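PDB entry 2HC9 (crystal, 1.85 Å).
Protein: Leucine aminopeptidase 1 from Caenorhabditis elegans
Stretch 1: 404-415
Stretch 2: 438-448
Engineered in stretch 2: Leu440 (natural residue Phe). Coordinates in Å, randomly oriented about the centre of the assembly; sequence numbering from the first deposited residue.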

# COMPACT_ATOMS: atom_id res chain seq x y z
N LEU A 404 11.96 5.69 -28.44
CA LEU A 404 13.41 5.77 -28.64
C LEU A 404 14.01 4.40 -28.90
O LEU A 404 13.67 3.41 -28.21
CB LEU A 404 14.12 6.34 -27.40
CG LEU A 404 14.03 7.84 -27.13
CD1 LEU A 404 14.55 8.14 -25.71
CD2 LEU A 404 14.81 8.60 -28.21
N PHE A 405 14.91 4.37 -29.88
CA PHE A 405 15.68 3.17 -30.17
C PHE A 405 17.12 3.39 -29.74
O PHE A 405 17.90 4.07 -30.44
CB PHE A 405 15.63 2.84 -31.67
CG PHE A 405 16.38 1.56 -32.02
CD1 PHE A 405 15.79 0.32 -31.83
CD2 PHE A 405 17.68 1.61 -32.52
CE1 PHE A 405 16.50 -0.87 -32.15
CE2 PHE A 405 18.40 0.44 -32.84
CZ PHE A 405 17.79 -0.80 -32.64
N ALA A 406 17.51 2.81 -28.61
CA ALA A 406 18.88 3.02 -28.11
C ALA A 406 19.39 1.81 -27.29
O ALA A 406 19.50 1.90 -26.08
CB ALA A 406 18.95 4.33 -27.28
N PRO A 407 19.70 0.68 -27.97
CA PRO A 407 20.16 -0.48 -27.22
C PRO A 407 21.44 -0.15 -26.45
O PRO A 407 21.61 -0.61 -25.32
CB PRO A 407 20.41 -1.53 -28.30
CG PRO A 407 19.57 -1.09 -29.50
CD PRO A 407 19.63 0.42 -29.43
N ASP A 408 22.33 0.66 -27.03
CA ASP A 408 23.55 1.05 -26.30
C ASP A 408 23.28 1.75 -24.97
O ASP A 408 23.96 1.49 -23.97
CB ASP A 408 24.51 1.87 -27.18
CG ASP A 408 23.85 3.10 -27.83
OD1 ASP A 408 22.63 3.34 -27.67
OD2 ASP A 408 24.58 3.83 -28.54
N LEU A 409 22.28 2.62 -24.93
CA LEU A 409 21.97 3.36 -23.69
C LEU A 409 21.14 2.54 -22.71
O LEU A 409 21.29 2.71 -21.50
CB LEU A 409 21.23 4.66 -24.00
CG LEU A 409 22.02 5.74 -24.76
CD1 LEU A 409 21.07 6.95 -24.94
CD2 LEU A 409 23.30 6.12 -23.99
N PHE A 410 20.25 1.69 -23.21
CA PHE A 410 19.19 1.12 -22.37
C PHE A 410 19.29 -0.38 -22.10
O PHE A 410 18.71 -0.87 -21.15
CB PHE A 410 17.80 1.43 -22.96
CG PHE A 410 17.52 2.89 -23.20
CD1 PHE A 410 18.04 3.89 -22.35
CD2 PHE A 410 16.65 3.27 -24.23
CE1 PHE A 410 17.76 5.24 -22.56
CE2 PHE A 410 16.33 4.64 -24.46
CZ PHE A 410 16.88 5.63 -23.61
N PHE A 411 20.02 -1.13 -22.93
CA PHE A 411 20.03 -2.59 -22.76
C PHE A 411 20.71 -3.02 -21.45
O PHE A 411 20.40 -4.08 -20.87
CB PHE A 411 20.63 -3.29 -23.99
CG PHE A 411 20.66 -4.81 -23.88
CD1 PHE A 411 19.48 -5.54 -23.81
CD2 PHE A 411 21.87 -5.49 -23.82
CE1 PHE A 411 19.50 -6.93 -23.69
CE2 PHE A 411 21.91 -6.88 -23.71
CZ PHE A 411 20.72 -7.60 -23.65
N GLY A 412 21.58 -2.15 -20.95
CA GLY A 412 22.18 -2.36 -19.63
C GLY A 412 21.17 -2.43 -18.49
O GLY A 412 21.47 -3.00 -17.43
N ASP A 413 19.97 -1.89 -18.70
CA ASP A 413 18.86 -2.10 -17.75
C ASP A 413 18.56 -3.60 -17.52
O ASP A 413 18.01 -3.97 -16.47
CB ASP A 413 17.59 -1.39 -18.23
CG ASP A 413 17.71 0.14 -18.19
OD1 ASP A 413 18.63 0.68 -17.49
OD2 ASP A 413 16.87 0.79 -18.84
N LEU A 414 18.92 -4.46 -18.47
CA LEU A 414 18.62 -5.89 -18.37
C LEU A 414 19.86 -6.71 -18.05
O LEU A 414 19.88 -7.91 -18.27
CB LEU A 414 17.99 -6.39 -19.68
CG LEU A 414 16.67 -5.69 -20.01
CD1 LEU A 414 16.15 -6.13 -21.38
CD2 LEU A 414 15.65 -5.98 -18.92
N LYS A 415 20.90 -6.07 -17.52
CA LYS A 415 22.12 -6.80 -17.18
C LYS A 415 21.85 -7.92 -16.15
O LYS A 415 21.03 -7.74 -15.22
CB LYS A 415 23.18 -5.82 -16.65
CG LYS A 415 24.52 -6.44 -16.33
CD LYS A 415 25.56 -5.36 -16.01
CE LYS A 415 26.94 -5.75 -16.59
NZ LYS A 415 28.07 -4.96 -16.00
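Stretch 2, residues 438-448: GLLIGAHIGFG

How does stretch 2 approach stretch 1? It enters as the last part of a helix that begins earlier in the chain, and Leu439 makes the first contact. Its CA-to-CB bond points toward stretch 1 (chi1 m, chi2 t); Leu439 CD1 lies 3.6 Å from Phe410 CB, and Leu439 CD2 lies 3.8 Å from Pro407 CG. Leu439 thus loses more surface to the other stretch than any of its neighbours.

What follows along the chain? Leu440, an engineered residue (Phe in the natural sequence), points sideways, yet its CB is 3.8 Å from Leu414 CD1. Ala443, whose N bonds to Leu439 O, turns its methyl toward stretch 1, with CB 3.5 Å from Phe411 CE1.

How does the chain return to stretch 1 after the helix? A type I turn from Gly442 to Ile445 redirects it, Phe447 N bonds back to Gly442 O (2.8 Å), and Phe447 points toward stretch 1. Pro407 CB sits 3.6 Å from the Phe447 ring centroid, almost on the ring normal, a CH-pi contact. The Phe447 edge meets the Phe411 face, with Phe447 CZ 3.7 Å from Phe411 CG and planes at 72°.

What holds the two together? No hydrogen bond crosses, so the contact rests on apolar packing; Phe405 CZ also reaches Phe447 O at 3.5 Å.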

# COMPACT_ATOMS: atom_id res chain seq x y z
N GLY A 438 10.83 -3.94 -25.21
CA GLY A 438 11.09 -4.28 -26.61
C GLY A 438 12.52 -4.73 -26.87
O GLY A 438 12.77 -5.61 -27.69
N LEU A 439 13.47 -4.15 -26.13
CA LEU A 439 14.89 -4.50 -26.31
C LEU A 439 15.19 -5.91 -25.85
O LEU A 439 16.11 -6.54 -26.38
CB LEU A 439 15.80 -3.51 -25.54
CG LEU A 439 15.86 -2.09 -26.14
CD1 LEU A 439 16.67 -1.19 -25.17
CD2 LEU A 439 16.47 -2.13 -27.53
N LEU A 440 14.43 -6.43 -24.89
CA LEU A 440 14.60 -7.84 -24.52
C LEU A 440 14.31 -8.71 -25.76
O LEU A 440 15.07 -9.63 -26.05
CB LEU A 440 13.66 -8.25 -23.36
CG LEU A 440 13.70 -9.70 -22.88
CD1 LEU A 440 13.02 -10.76 -23.81
CD2 LEU A 440 15.14 -10.13 -22.40
N ILE A 441 13.23 -8.40 -26.47
CA ILE A 441 12.90 -9.12 -27.71
C ILE A 441 14.05 -8.99 -28.73
O ILE A 441 14.58 -10.00 -29.24
CB ILE A 441 11.59 -8.57 -28.35
CG1 ILE A 441 10.40 -8.76 -27.40
CG2 ILE A 441 11.32 -9.27 -29.69
CD1 ILE A 441 9.17 -7.91 -27.77
N GLY A 442 14.44 -7.75 -29.01
CA GLY A 442 15.46 -7.50 -30.04
C GLY A 442 16.84 -8.04 -29.71
O GLY A 442 17.64 -8.30 -30.61
N ALA A 443 17.14 -8.23 -28.43
CA ALA A 443 18.44 -8.76 -28.01
C ALA A 443 18.72 -10.16 -28.59
O ALA A 443 19.86 -10.62 -28.58
CB ALA A 443 18.54 -8.77 -26.46
N HIS A 444 17.68 -10.83 -29.06
CA HIS A 444 17.82 -12.19 -29.59
C HIS A 444 17.96 -12.22 -31.11
O HIS A 444 18.21 -13.29 -31.69
CB HIS A 444 16.65 -13.05 -29.09
CG HIS A 444 16.70 -13.22 -27.60
ND1 HIS A 444 17.46 -14.21 -27.00
CD2 HIS A 444 16.26 -12.42 -26.60
CE1 HIS A 444 17.42 -14.05 -25.68
NE2 HIS A 444 16.70 -12.97 -25.41
N ILE A 445 17.86 -11.04 -31.72
CA ILE A 445 18.20 -10.85 -33.15
C ILE A 445 19.13 -9.65 -33.40
O ILE A 445 18.99 -8.95 -34.40
CB ILE A 445 16.90 -10.75 -34.02
CG1 ILE A 445 15.96 -9.65 -33.51
CG2 ILE A 445 16.17 -12.12 -34.09
CD1 ILE A 445 15.09 -9.04 -34.66
N GLY A 446 20.09 -9.41 -32.50
CA GLY A 446 21.08 -8.35 -32.68
C GLY A 446 20.44 -6.99 -32.87
O GLY A 446 20.95 -6.14 -33.60
N PHE A 447 19.29 -6.80 -32.22
CA PHE A 447 18.52 -5.56 -32.30
C PHE A 447 18.14 -5.18 -33.73
O PHE A 447 17.96 -4.01 -34.04
CB PHE A 447 19.23 -4.41 -31.56
CG PHE A 447 19.56 -4.75 -30.14
CD1 PHE A 447 18.55 -4.83 -29.17
CD2 PHE A 447 20.88 -5.02 -29.76
CE1 PHE A 447 18.87 -5.20 -27.82
CE2 PHE A 447 21.20 -5.38 -28.42
CZ PHE A 447 20.19 -5.47 -27.47
N GLY A 448 18.00 -6.19 -34.60
CA GLY A 448 17.56 -5.95 -35.99
C GLY A 448 18.72 -5.82 -36.98
O GLY A 448 18.50 -5.51 -38.15